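Local coordinates for protein protease (Helicobacter pylori, PDB 5EUF) that probably acts as a zinc-dependent M16-family peptidase and virulence factor, cleaving the cytoplasmic domain of human junctional adhesion molecule A and weakening the gastric epithelial barrier, at residues 52-60 / 82-93; 191-199 / 368-377. All coordinates share one frame; numbering follows the deposited sequence.

In the fold
Both contacts use the six-stranded mixed sheet of the N-terminal half, and their centres lie about 15 Å apart. Contact 1 comes first along the chain and closes before contact 2 opens. It sets helix 51-58, which carries the zinc motif, against strands 81-86 and 91-98 at the outer margin of the sheet. Contact 2 lies further in, on strand 192-198, which strand 30-37 separates from 91-98; its helix 365-376 is contributed by the C-terminal half. Ile90 and Arg92 of contact 1 pack against Val377 and Ala373 of contact 2, whereas Thr91 and Tyr93 point toward helix 51-58. The hairpin is thus held between the catalytic helix and one from the other half.

Contact 1. Residues 52-60 / 82-93. With ZN (zinc ion), chain G.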
ATOM      1  N   ALA B  52     -16.091  -2.162   0.109  1.00 34.50           N
ATOM      2  CA  ALA B  52     -17.111  -1.150   0.359  1.00 29.97           C
ATOM      3  C   ALA B  52     -17.940  -0.907  -0.900  1.00 30.76           C
ATOM      4  O   ALA B  52     -19.155  -0.714  -0.830  1.00 27.15           O
ATOM      5  CB  ALA B  52     -16.472   0.146   0.840  1.00 12.32           C
ATOM      6  N   HIS B  53     -17.267  -0.938  -2.047  1.00 26.59           N
ATOM      7  CA  HIS B  53     -17.906  -0.761  -3.344  1.00 13.64           C
ATOM      8  C   HIS B  53     -18.724  -1.984  -3.755  1.00 21.26           C
ATOM      9  O   HIS B  53     -19.786  -1.848  -4.357  1.00 26.78           O
ATOM     10  CB  HIS B  53     -16.853  -0.453  -4.408  1.00 26.35           C
ATOM     11  CG  HIS B  53     -17.406  -0.306  -5.791  1.00 25.99           C
ATOM     12  ND1 HIS B  53     -17.381  -1.328  -6.715  1.00 28.74           N
ATOM     13  CD2 HIS B  53     -17.987   0.748  -6.413  1.00 35.87           C
ATOM     14  CE1 HIS B  53     -17.928  -0.914  -7.844  1.00 36.78           C
ATOM     15  NE2 HIS B  53     -18.306   0.342  -7.686  1.00 55.47           N
HETATM   16  N   MSE B  54     -18.223  -3.175  -3.437  1.00 19.46           N
HETATM   17  CA  MSE B  54     -18.943  -4.413  -3.738  1.00 21.58           C
HETATM   18  C   MSE B  54     -20.293  -4.440  -3.025  1.00 33.96           C
HETATM   19  O   MSE B  54     -21.301  -4.853  -3.601  1.00 30.51           O
HETATM   20  CB  MSE B  54     -18.107  -5.636  -3.345  1.00 15.99           C
HETATM   21  CG  MSE B  54     -18.841  -6.979  -3.429  1.00 16.99           C
HETATM   22 SE   MSE B  54     -19.214  -7.615  -5.244  0.54 35.30          SE
HETATM   23  CE  MSE B  54     -19.947  -9.365  -4.807  1.00 65.93           C
ATOM     24  N   LEU B  55     -20.305  -3.981  -1.775  1.00 29.69           N
ATOM     25  CA  LEU B  55     -21.526  -3.921  -0.976  1.00 30.29           C
ATOM     26  C   LEU B  55     -22.612  -3.060  -1.619  1.00 34.45           C
ATOM     27  O   LEU B  55     -23.800  -3.282  -1.392  1.00 46.77           O
ATOM     28  CB  LEU B  55     -21.220  -3.391   0.423  1.00 25.63           C
ATOM     29  CG  LEU B  55     -20.587  -4.389   1.388  1.00 29.26           C
ATOM     30  CD1 LEU B  55     -20.373  -3.746   2.747  1.00 14.12           C
ATOM     31  CD2 LEU B  55     -21.462  -5.624   1.505  1.00 23.33           C
ATOM     32  N   GLU B  56     -22.201  -2.074  -2.408  1.00 31.91           N
ATOM     33  CA  GLU B  56     -23.150  -1.251  -3.147  1.00 36.47           C
ATOM     34  C   GLU B  56     -23.963  -2.119  -4.102  1.00 50.50           C
ATOM     35  O   GLU B  56     -25.182  -1.974  -4.204  1.00 51.41           O
ATOM     36  CB  GLU B  56     -22.427  -0.141  -3.918  1.00 31.38           C
ATOM     37  CG  GLU B  56     -23.323   0.637  -4.871  1.00 43.05           C
ATOM     38  CD  GLU B  56     -22.554   1.616  -5.738  1.00 51.22           C
ATOM     39  OE1 GLU B  56     -21.420   1.982  -5.362  1.00 58.41           O
ATOM     40  OE2 GLU B  56     -23.082   2.013  -6.798  1.00 51.04           O
ATOM     41  N   HIS B  57     -23.281  -3.032  -4.790  1.00 55.40           N
ATOM     42  CA  HIS B  57     -23.940  -3.946  -5.719  1.00 54.10           C
ATOM     43  C   HIS B  57     -24.823  -4.949  -4.981  1.00 48.73           C
ATOM     44  O   HIS B  57     -25.936  -5.247  -5.413  1.00 53.47           O
ATOM     45  CB  HIS B  57     -22.909  -4.693  -6.571  1.00 44.28           C
ATOM     46  CG  HIS B  57     -22.275  -3.853  -7.637  1.00 42.62           C
ATOM     47  ND1 HIS B  57     -21.729  -2.612  -7.384  1.00 42.64           N
ATOM     48  CD2 HIS B  57     -22.089  -4.081  -8.959  1.00 42.64           C
ATOM     49  CE1 HIS B  57     -21.240  -2.111  -8.505  1.00 45.08           C
ATOM     50  NE2 HIS B  57     -21.445  -2.983  -9.475  1.00 47.73           N
ATOM     51  N   LEU B  58     -24.320  -5.460  -3.860  1.00 37.98           N
ATOM     52  CA  LEU B  58     -25.015  -6.503  -3.113  1.00 39.60           C
ATOM     53  C   LEU B  58     -26.194  -5.965  -2.308  1.00 30.10           C
ATOM     54  O   LEU B  58     -27.073  -6.725  -1.898  1.00 27.53           O
ATOM     55  CB  LEU B  58     -24.039  -7.226  -2.181  1.00 35.66           C
ATOM     56  CG  LEU B  58     -22.931  -8.025  -2.869  1.00 31.79           C
ATOM     57  CD1 LEU B  58     -22.079  -8.759  -1.848  1.00 35.79           C
ATOM     58  CD2 LEU B  58     -23.525  -8.999  -3.873  1.00 35.80           C
ATOM     59  N   ASN B  59     -26.215  -4.654  -2.091  1.00 36.27           N
ATOM     60  CA  ASN B  59     -27.269  -4.028  -1.296  1.00 39.86           C
ATOM     61  C   ASN B  59     -28.641  -4.123  -1.968  1.00 35.12           C
ATOM     62  O   ASN B  59     -29.674  -3.959  -1.321  1.00 32.99           O
ATOM     63  CB  ASN B  59     -26.919  -2.564  -1.017  1.00 38.84           C
ATOM     64  CG  ASN B  59     -27.583  -2.035   0.241  1.00 64.68           C
ATOM     65  OD1 ASN B  59     -27.199  -2.395   1.355  1.00 79.58           O
ATOM     66  ND2 ASN B  59     -28.576  -1.168   0.070  1.00 65.47           N
ATOM     67  N   PHE B  60     -28.644  -4.400  -3.267  1.00 37.72           N
ATOM     68  CA  PHE B  60     -29.888  -4.518  -4.017  1.00 36.98           C
ATOM     69  C   PHE B  60     -30.208  -5.975  -4.334  1.00 38.95           C
ATOM     70  O   PHE B  60     -30.960  -6.273  -5.263  1.00 38.07           O
ATOM     71  CB  PHE B  60     -29.810  -3.691  -5.301  1.00 21.89           C
ATOM     72  CG  PHE B  60     -29.578  -2.231  -5.053  1.00 33.54           C
ATOM     73  CD1 PHE B  60     -30.634  -1.397  -4.722  1.00 45.83           C
ATOM     74  CD2 PHE B  60     -28.305  -1.696  -5.132  1.00 40.31           C
ATOM     75  CE1 PHE B  60     -30.424  -0.051  -4.484  1.00 48.54           C
ATOM     76  CE2 PHE B  60     -28.089  -0.351  -4.894  1.00 51.73           C
ATOM     77  CZ  PHE B  60     -29.152   0.472  -4.570  1.00 50.77           C
ATOM     78  N   SER B  82     -33.890   5.275  -8.069  1.00 38.02           N
ATOM     79  CA  SER B  82     -32.951   4.903  -7.012  1.00 33.83           C
ATOM     80  C   SER B  82     -31.541   4.685  -7.545  1.00 38.11           C
ATOM     81  O   SER B  82     -31.297   3.759  -8.320  1.00 50.91           O
ATOM     82  CB  SER B  82     -33.422   3.640  -6.289  1.00 30.49           C
ATOM     83  OG  SER B  82     -33.127   2.477  -7.043  1.00 31.60           O
ATOM     84  N   ASN B  83     -30.617   5.541  -7.123  1.00 38.50           N
ATOM     85  CA  ASN B  83     -29.213   5.364  -7.455  1.00 44.77           C
ATOM     86  C   ASN B  83     -28.388   5.123  -6.196  1.00 36.52           C
ATOM     87  O   ASN B  83     -28.888   5.265  -5.079  1.00 29.24           O
ATOM     88  CB  ASN B  83     -28.677   6.577  -8.222  1.00 61.81           C
ATOM     89  CG  ASN B  83     -27.371   6.283  -8.948  1.00 68.93           C
ATOM     90  OD1 ASN B  83     -27.038   5.123  -9.207  1.00 53.27           O
ATOM     91  ND2 ASN B  83     -26.623   7.333  -9.274  1.00 70.73           N
ATOM     92  N   ALA B  84     -27.129   4.747  -6.386  1.00 49.32           N
ATOM     93  CA  ALA B  84     -26.208   4.527  -5.280  1.00 16.17           C
ATOM     94  C   ALA B  84     -24.794   4.886  -5.707  1.00 38.89           C
ATOM     95  O   ALA B  84     -24.462   4.828  -6.890  1.00 48.97           O
ATOM     96  CB  ALA B  84     -26.274   3.085  -4.808  1.00 16.02           C
ATOM     97  N   SER B  85     -23.960   5.254  -4.740  1.00 27.10           N
ATOM     98  CA  SER B  85     -22.571   5.583  -5.028  1.00 25.08           C
ATOM     99  C   SER B  85     -21.686   5.369  -3.811  1.00 25.68           C
ATOM    100  O   SER B  85     -22.071   5.681  -2.683  1.00 26.40           O
ATOM    101  CB  SER B  85     -22.444   7.030  -5.501  1.00 21.54           C
ATOM    102  OG  SER B  85     -22.475   7.923  -4.402  1.00 35.06           O
ATOM    103  N   THR B  86     -20.497   4.833  -4.049  1.00 26.01           N
ATOM    104  CA  THR B  86     -19.499   4.691  -3.001  1.00 29.17           C
ATOM    105  C   THR B  86     -18.272   5.522  -3.352  1.00 26.57           C
ATOM    106  O   THR B  86     -17.802   5.502  -4.490  1.00 22.19           O
ATOM    107  CB  THR B  86     -19.091   3.222  -2.799  1.00 31.79           C
ATOM    108  OG1 THR B  86     -18.598   2.690  -4.034  1.00 61.05           O
ATOM    109  CG2 THR B  86     -20.281   2.398  -2.349  1.00 24.82           C
ATOM    110  N   SER B  87     -17.764   6.267  -2.379  1.00 13.42           N
ATOM    111  CA  SER B  87     -16.546   7.033  -2.589  1.00 24.46           C
ATOM    112  C   SER B  87     -15.495   6.623  -1.571  1.00 30.56           C
ATOM    113  O   SER B  87     -15.582   5.550  -0.973  1.00 41.71           O
ATOM    114  CB  SER B  87     -16.823   8.535  -2.502  1.00 26.62           C
ATOM    115  OG  SER B  87     -17.365   8.883  -1.241  1.00 29.12           O
ATOM    116  N   PHE B  88     -14.503   7.481  -1.379  1.00 23.85           N
ATOM    117  CA  PHE B  88     -13.434   7.207  -0.433  1.00 22.75           C
ATOM    118  C   PHE B  88     -13.940   7.138   1.004  1.00 31.20           C
ATOM    119  O   PHE B  88     -13.459   6.332   1.801  1.00 29.56           O
ATOM    120  CB  PHE B  88     -12.348   8.276  -0.540  1.00 19.61           C
ATOM    121  CG  PHE B  88     -11.569   8.225  -1.820  1.00 23.87           C
ATOM    122  CD1 PHE B  88     -12.032   8.868  -2.954  1.00 13.42           C
ATOM    123  CD2 PHE B  88     -10.367   7.539  -1.884  1.00 20.32           C
ATOM    124  CE1 PHE B  88     -11.312   8.824  -4.132  1.00 18.10           C
ATOM    125  CE2 PHE B  88      -9.642   7.494  -3.060  1.00 17.62           C
ATOM    126  CZ  PHE B  88     -10.115   8.136  -4.184  1.00 13.81           C
ATOM    127  N   ASP B  89     -14.919   7.979   1.326  1.00 32.37           N
ATOM    128  CA  ASP B  89     -15.301   8.199   2.717  1.00 31.94           C
ATOM    129  C   ASP B  89     -16.734   7.802   3.047  1.00 26.16           C
ATOM    130  O   ASP B  89     -17.037   7.447   4.186  1.00 34.27           O
ATOM    131  CB  ASP B  89     -15.099   9.672   3.076  1.00 20.18           C
ATOM    132  CG  ASP B  89     -13.702  10.160   2.758  1.00 13.38           C
ATOM    133  OD1 ASP B  89     -12.744   9.383   2.944  1.00 15.45           O
ATOM    134  OD2 ASP B  89     -13.560  11.320   2.320  1.00 32.54           O
ATOM    135  N   ILE B  90     -17.613   7.862   2.054  1.00 27.27           N
ATOM    136  CA  ILE B  90     -19.040   7.705   2.305  1.00 22.20           C
ATOM    137  C   ILE B  90     -19.720   6.793   1.284  1.00 17.77           C
ATOM    138  O   ILE B  90     -19.461   6.883   0.084  1.00 26.23           O
ATOM    139  CB  ILE B  90     -19.740   9.091   2.317  1.00 43.08           C
ATOM    140  CG1 ILE B  90     -21.262   8.946   2.336  1.00 45.92           C
ATOM    141  CG2 ILE B  90     -19.306   9.925   1.119  1.00 40.46           C
ATOM    142  CD1 ILE B  90     -21.994  10.258   2.123  1.00 44.26           C
ATOM    143  N   THR B  91     -20.566   5.893   1.778  1.00 25.99           N
ATOM    144  CA  THR B  91     -21.454   5.106   0.925  1.00 25.61           C
ATOM    145  C   THR B  91     -22.859   5.701   0.990  1.00 21.36           C
ATOM    146  O   THR B  91     -23.386   5.935   2.078  1.00 19.57           O
ATOM    147  CB  THR B  91     -21.500   3.626   1.346  1.00 19.54           C
ATOM    148  OG1 THR B  91     -20.197   3.045   1.212  1.00 16.29           O
ATOM    149  CG2 THR B  91     -22.477   2.857   0.475  1.00 23.81           C
ATOM    150  N   ARG B  92     -23.466   5.939  -0.169  1.00 20.07           N
ATOM    151  CA  ARG B  92     -24.708   6.709  -0.220  1.00 20.76           C
ATOM    152  C   ARG B  92     -25.784   6.102  -1.121  1.00 23.28           C
ATOM    153  O   ARG B  92     -25.548   5.830  -2.297  1.00 33.44           O
ATOM    154  CB  ARG B  92     -24.394   8.134  -0.677  1.00 20.85           C
ATOM    155  CG  ARG B  92     -25.600   9.027  -0.889  1.00 21.55           C
ATOM    156  CD  ARG B  92     -25.143  10.456  -1.128  1.00 26.80           C
ATOM    157  NE  ARG B  92     -26.252  11.367  -1.385  1.00 42.49           N
ATOM    158  CZ  ARG B  92     -26.651  11.736  -2.598  1.00 33.31           C
ATOM    159  NH1 ARG B  92     -27.670  12.574  -2.734  1.00 31.84           N
ATOM    160  NH2 ARG B  92     -26.029  11.269  -3.673  1.00 31.74           N
ATOM    161  N   TYR B  93     -26.972   5.905  -0.552  1.00 21.57           N
ATOM    162  CA  TYR B  93     -28.129   5.415  -1.297  1.00 21.56           C
ATOM    163  C   TYR B  93     -29.262   6.437  -1.225  1.00 30.45           C
ATOM    164  O   TYR B  93     -29.456   7.072  -0.188  1.00 31.31           O
ATOM    165  CB  TYR B  93     -28.615   4.073  -0.740  1.00 23.84           C
ATOM    166  CG  TYR B  93     -27.560   2.994  -0.625  1.00 26.82           C
ATOM    167  CD1 TYR B  93     -27.347   2.089  -1.658  1.00 27.52           C
ATOM    168  CD2 TYR B  93     -26.792   2.867   0.526  1.00 28.47           C
ATOM    169  CE1 TYR B  93     -26.388   1.097  -1.555  1.00 34.04           C
ATOM    170  CE2 TYR B  93     -25.831   1.877   0.640  1.00 29.26           C
ATOM    171  CZ  TYR B  93     -25.632   0.994  -0.403  1.00 33.29           C
ATOM    172  OH  TYR B  93     -24.678   0.008  -0.294  1.00 29.55           O
TER
HETATM  173 ZN    ZN G 502     -19.845   0.554  -9.523  0.87 91.95          ZN
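His53 and Glu56 of the inverted zinc-binding motif His-x-x-Glu-His, the signature of M16 peptidases, meet Thr86 at the end of the edge strand 81-86. Helix 52-58 runs nearly antiparallel to strand 82-86, at 167° with axes 8.1 Å apart, and this brings the motif over the strand. Zinc is bound by His53 NE2 at 2.4 Å and by Glu133 from helix 120-139. His57, the expected further ligand, turns its ring edge to the metal, but its nearest atom in this model is CE1, 3.2 Å from the zinc.

Glu56, the probable proton acceptor, reaches the strand because its CG lies opposite the backbone N (chi1 172°) and the chain then stays extended. Thr86 OG1 donates to Glu56 OE1 at 3.2 Å, nearly in line with the carboxylate C-O bond; the same hydroxyl lies at the edge of the His53 ring, beside CD2. Thr86 therefore touches both a metal ligand and Glu56, a second-shell position consistent with orienting the carboxylate. In M16 relatives the edge strand beside the zinc pairs with substrate, which is probably the role of 81-86 too.

At Asn59 and Phe60 the contact turns to packing on the Tyr93 ring. The Asn59 amide stacks on one face of Tyr93, tilted only modestly from the ring plane, while Tyr93 OH is hydrogen-bonded to Tyr187. Phe60 meets Tyr93 obliquely, with centroids 5.9 Å apart and planes at 66°, and the closest atoms are Phe60 CZ and Tyr93 CD1 at 3.8 Å. On the neighbouring strand, Ala84 CB sits in the plane of the Phe60 ring, at its edge, 3.9 Å from CE2.

Contact 2. Residues 191-199 / 368-377; sequences NAIVLVVGD and VAGLFADYLV
Ile193, Leu195 and Val197, alternate residues of strand 192-198 in the mixed sheet of the N-terminal half, pack onto helix 368-376 in an alpha/beta packing of a helix on a sheet. The segments are 169 residues apart, so the helix, which belongs to the C-terminal half, packs on a sheet built from strands much earlier in the sequence. Strand and helix run roughly antiparallel, at 153°, with axes 8.8 Å apart. Val194 and Val196, in between, touch helix 102-113 instead, which places the strand between two helices.

No hydrogen bond crosses the interface; apolar contacts account for it. Leu195 fills the middle with both branches: CD1 meets Leu376 CD1 at 3.9 Å, while CD2 lies 4.1 Å from Phe372 CB. Toward the C-terminal side of the helical segment, Ile193 CD1 lies 4.2 Å from Leu376 CB and also approaches Val377 CG1. Toward its N-terminal side, the two methyls of Val197 divide between neighbouring residues. With CG1 turned opposite the backbone N (chi1 -179°), CG2 faces Ala369 CB at 4.0 Å and CG1 touches Val368 CG1 at 3.8 Å.

Two of the strand's methyls also rest on helix backbone: Ile193 CD1 lies 4.0 Å from Leu376 O, and Leu195 CD2 comes to 3.7 Å from Ala369 O.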
ATOM      1  N   ASN B 191     -23.910   3.554  12.625  1.00 24.77           N
ATOM      2  CA  ASN B 191     -22.986   4.053  11.620  1.00 18.21           C
ATOM      3  C   ASN B 191     -23.729   4.593  10.401  1.00 39.18           C
ATOM      4  O   ASN B 191     -23.123   4.878   9.367  1.00 44.00           O
ATOM      5  CB  ASN B 191     -22.012   2.944  11.201  1.00 31.11           C
ATOM      6  CG  ASN B 191     -20.783   3.478  10.482  1.00 34.79           C
ATOM      7  OD1 ASN B 191     -20.279   4.554  10.805  1.00 35.92           O
ATOM      8  ND2 ASN B 191     -20.302   2.728   9.497  1.00 16.75           N
ATOM      9  N   ALA B 192     -25.045   4.739  10.525  1.00 37.09           N
ATOM     10  CA  ALA B 192     -25.871   5.141   9.387  1.00 35.10           C
ATOM     11  C   ALA B 192     -26.672   6.414   9.653  1.00 17.93           C
ATOM     12  O   ALA B 192     -26.982   6.742  10.798  1.00 35.83           O
ATOM     13  CB  ALA B 192     -26.807   4.010   8.997  1.00 28.07           C
ATOM     14  N   ILE B 193     -26.999   7.121   8.575  1.00 21.62           N
ATOM     15  CA  ILE B 193     -27.796   8.343   8.645  1.00 23.17           C
ATOM     16  C   ILE B 193     -28.932   8.310   7.630  1.00 18.49           C
ATOM     17  O   ILE B 193     -28.700   8.090   6.442  1.00 21.24           O
ATOM     18  CB  ILE B 193     -26.947   9.602   8.377  1.00 28.33           C
ATOM     19  CG1 ILE B 193     -25.833   9.743   9.415  1.00 25.82           C
ATOM     20  CG2 ILE B 193     -27.827  10.847   8.361  1.00 20.21           C
ATOM     21  CD1 ILE B 193     -24.886  10.894   9.136  1.00 22.01           C
ATOM     22  N   VAL B 194     -30.156   8.527   8.099  1.00 29.24           N
ATOM     23  CA  VAL B 194     -31.308   8.609   7.209  1.00 24.85           C
ATOM     24  C   VAL B 194     -31.676  10.071   6.979  1.00 32.31           C
ATOM     25  O   VAL B 194     -32.092  10.773   7.904  1.00 33.67           O
ATOM     26  CB  VAL B 194     -32.524   7.846   7.768  1.00 30.66           C
ATOM     27  CG1 VAL B 194     -33.730   8.024   6.859  1.00 20.43           C
ATOM     28  CG2 VAL B 194     -32.192   6.369   7.936  1.00 30.40           C
ATOM     29  N   LEU B 195     -31.513  10.519   5.739  1.00 25.95           N
ATOM     30  CA  LEU B 195     -31.731  11.913   5.378  1.00 18.79           C
ATOM     31  C   LEU B 195     -32.909  12.051   4.423  1.00 29.16           C
ATOM     32  O   LEU B 195     -32.966  11.373   3.399  1.00 35.31           O
ATOM     33  CB  LEU B 195     -30.465  12.495   4.745  1.00 24.61           C
ATOM     34  CG  LEU B 195     -30.530  13.877   4.094  1.00 35.16           C
ATOM     35  CD1 LEU B 195     -30.726  14.963   5.137  1.00 28.90           C
ATOM     36  CD2 LEU B 195     -29.275  14.139   3.274  1.00 35.02           C
ATOM     37  N   VAL B 196     -33.853  12.924   4.765  1.00 34.20           N
ATOM     38  CA  VAL B 196     -35.015  13.164   3.912  1.00 34.87           C
ATOM     39  C   VAL B 196     -35.146  14.645   3.565  1.00 29.79           C
ATOM     40  O   VAL B 196     -35.289  15.494   4.447  1.00 21.68           O
ATOM     41  CB  VAL B 196     -36.320  12.680   4.578  1.00 39.28           C
ATOM     42  CG1 VAL B 196     -37.517  13.018   3.702  1.00 25.78           C
ATOM     43  CG2 VAL B 196     -36.257  11.180   4.855  1.00 26.93           C
ATOM     44  N   VAL B 197     -35.091  14.946   2.271  1.00 29.07           N
ATOM     45  CA  VAL B 197     -35.139  16.322   1.790  1.00 33.30           C
ATOM     46  C   VAL B 197     -36.264  16.499   0.772  1.00 38.92           C
ATOM     47  O   VAL B 197     -36.457  15.652  -0.101  1.00 42.49           O
ATOM     48  CB  VAL B 197     -33.793  16.741   1.145  1.00 24.08           C
ATOM     49  CG1 VAL B 197     -33.845  18.184   0.668  1.00 21.09           C
ATOM     50  CG2 VAL B 197     -32.643  16.543   2.121  1.00 26.19           C
ATOM     51  N   GLY B 198     -37.011  17.594   0.890  1.00 31.29           N
ATOM     52  CA  GLY B 198     -38.068  17.889  -0.058  1.00 24.34           C
ATOM     53  C   GLY B 198     -39.312  18.470   0.584  1.00 36.05           C
ATOM     54  O   GLY B 198     -39.236  19.153   1.605  1.00 36.74           O
ATOM     55  N   ASP B 199     -40.462  18.199  -0.023  1.00 31.04           N
ATOM     56  CA  ASP B 199     -41.736  18.687   0.489  1.00 41.20           C
ATOM     57  C   ASP B 199     -42.388  17.635   1.383  1.00 41.74           C
ATOM     58  O   ASP B 199     -43.202  16.831   0.923  1.00 47.98           O
ATOM     59  CB  ASP B 199     -42.670  19.062  -0.667  1.00 46.28           C
ATOM     60  CG  ASP B 199     -43.972  19.683  -0.191  1.00 55.47           C
ATOM     61  OD1 ASP B 199     -43.942  20.477   0.773  1.00 62.32           O
ATOM     62  OD2 ASP B 199     -45.028  19.376  -0.785  1.00 56.12           O
ATOM     63  N   VAL B 368     -29.818  19.739  -2.678  1.00 46.08           N
ATOM     64  CA  VAL B 368     -29.736  20.028  -1.250  1.00 43.24           C
ATOM     65  C   VAL B 368     -29.286  18.798  -0.467  1.00 40.09           C
ATOM     66  O   VAL B 368     -28.464  18.895   0.448  1.00 30.14           O
ATOM     67  CB  VAL B 368     -31.086  20.522  -0.699  1.00 37.71           C
ATOM     68  CG1 VAL B 368     -31.004  20.747   0.802  1.00 38.05           C
ATOM     69  CG2 VAL B 368     -31.502  21.801  -1.402  1.00 38.04           C
ATOM     70  N   ALA B 369     -29.823  17.640  -0.840  1.00 36.50           N
ATOM     71  CA  ALA B 369     -29.450  16.384  -0.201  1.00 33.43           C
ATOM     72  C   ALA B 369     -27.957  16.120  -0.364  1.00 36.14           C
ATOM     73  O   ALA B 369     -27.268  15.801   0.603  1.00 45.24           O
ATOM     74  CB  ALA B 369     -30.261  15.235  -0.776  1.00 30.40           C
ATOM     75  N   GLY B 370     -27.467  16.266  -1.591  1.00 36.84           N
ATOM     76  CA  GLY B 370     -26.060  16.066  -1.892  1.00 35.80           C
ATOM     77  C   GLY B 370     -25.142  16.952  -1.071  1.00 39.25           C
ATOM     78  O   GLY B 370     -24.044  16.542  -0.696  1.00 50.47           O
ATOM     79  N   LEU B 371     -25.590  18.172  -0.791  1.00 32.36           N
ATOM     80  CA  LEU B 371     -24.818  19.087   0.040  1.00 48.42           C
ATOM     81  C   LEU B 371     -24.764  18.594   1.481  1.00 60.01           C
ATOM     82  O   LEU B 371     -23.685  18.442   2.054  1.00 70.36           O
ATOM     83  CB  LEU B 371     -25.410  20.497  -0.009  1.00 56.55           C
ATOM     84  CG  LEU B 371     -25.343  21.223  -1.354  1.00 63.89           C
ATOM     85  CD1 LEU B 371     -25.958  22.609  -1.245  1.00 56.44           C
ATOM     86  CD2 LEU B 371     -23.907  21.309  -1.848  1.00 74.88           C
ATOM     87  N   PHE B 372     -25.936  18.344   2.057  1.00 53.70           N
ATOM     88  CA  PHE B 372     -26.036  17.884   3.439  1.00 49.62           C
ATOM     89  C   PHE B 372     -25.337  16.549   3.661  1.00 46.10           C
ATOM     90  O   PHE B 372     -24.709  16.338   4.698  1.00 52.82           O
ATOM     91  CB  PHE B 372     -27.502  17.766   3.857  1.00 54.78           C
ATOM     92  CG  PHE B 372     -28.101  19.054   4.339  1.00 51.33           C
ATOM     93  CD1 PHE B 372     -28.664  19.950   3.446  1.00 55.14           C
ATOM     94  CD2 PHE B 372     -28.113  19.365   5.687  1.00 39.36           C
ATOM     95  CE1 PHE B 372     -29.221  21.133   3.889  1.00 44.02           C
ATOM     96  CE2 PHE B 372     -28.668  20.545   6.135  1.00 39.24           C
ATOM     97  CZ  PHE B 372     -29.223  21.431   5.234  1.00 40.70           C
ATOM     98  N   ALA B 373     -25.448  15.653   2.684  1.00 39.82           N
ATOM     99  CA  ALA B 373     -24.892  14.311   2.806  1.00 31.87           C
ATOM    100  C   ALA B 373     -23.394  14.338   3.088  1.00 43.56           C
ATOM    101  O   ALA B 373     -22.894  13.575   3.914  1.00 54.96           O
ATOM    102  CB  ALA B 373     -25.173  13.508   1.548  1.00 25.09           C
ATOM    103  N   ASP B 374     -22.683  15.227   2.406  1.00 34.98           N
ATOM    104  CA  ASP B 374     -21.237  15.297   2.546  1.00 40.13           C
ATOM    105  C   ASP B 374     -20.831  15.862   3.904  1.00 45.53           C
ATOM    106  O   ASP B 374     -19.826  15.444   4.479  1.00 52.92           O
ATOM    107  CB  ASP B 374     -20.637  16.136   1.416  1.00 49.55           C
ATOM    108  CG  ASP B 374     -20.706  15.434   0.071  1.00 57.46           C
ATOM    109  OD1 ASP B 374     -20.460  14.208   0.029  1.00 58.72           O
ATOM    110  OD2 ASP B 374     -21.011  16.101  -0.941  1.00 50.76           O
ATOM    111  N   TYR B 375     -21.624  16.793   4.425  1.00 38.65           N
ATOM    112  CA  TYR B 375     -21.277  17.481   5.666  1.00 29.73           C
ATOM    113  C   TYR B 375     -21.845  16.796   6.907  1.00 38.43           C
ATOM    114  O   TYR B 375     -21.331  16.979   8.010  1.00 42.09           O
ATOM    115  CB  TYR B 375     -21.744  18.938   5.606  1.00 23.39           C
ATOM    116  CG  TYR B 375     -20.880  19.799   4.712  1.00 32.53           C
ATOM    117  CD1 TYR B 375     -21.022  19.762   3.330  1.00 38.46           C
ATOM    118  CD2 TYR B 375     -19.912  20.638   5.248  1.00 22.11           C
ATOM    119  CE1 TYR B 375     -20.228  20.540   2.510  1.00 33.33           C
ATOM    120  CE2 TYR B 375     -19.117  21.420   4.436  1.00 21.36           C
ATOM    121  CZ  TYR B 375     -19.277  21.367   3.068  1.00 31.23           C
ATOM    122  OH  TYR B 375     -18.485  22.141   2.254  1.00 21.37           O
ATOM    123  N   LEU B 376     -22.902  16.010   6.726  1.00 40.40           N
ATOM    124  CA  LEU B 376     -23.494  15.264   7.833  1.00 36.69           C
ATOM    125  C   LEU B 376     -22.584  14.132   8.289  1.00 51.67           C
ATOM    126  O   LEU B 376     -22.366  13.946   9.485  1.00 68.47           O
ATOM    127  CB  LEU B 376     -24.859  14.701   7.434  1.00 36.25           C
ATOM    128  CG  LEU B 376     -26.038  15.663   7.524  1.00 33.47           C
ATOM    129  CD1 LEU B 376     -27.238  15.086   6.795  1.00 48.21           C
ATOM    130  CD2 LEU B 376     -26.369  15.936   8.977  1.00 29.56           C
ATOM    131  N   VAL B 377     -22.052  13.382   7.327  1.00 50.06           N
ATOM    132  CA  VAL B 377     -21.184  12.247   7.626  1.00 41.83           C
ATOM    133  C   VAL B 377     -19.897  12.697   8.309  1.00 36.81           C
ATOM    134  O   VAL B 377     -19.198  11.891   8.923  1.00 37.55           O
ATOM    135  CB  VAL B 377     -20.826  11.453   6.352  1.00 34.42           C
ATOM    136  CG1 VAL B 377     -22.085  10.919   5.693  1.00 24.12           C
ATOM    137  CG2 VAL B 377     -20.044  12.323   5.383  1.00 48.74           C
TER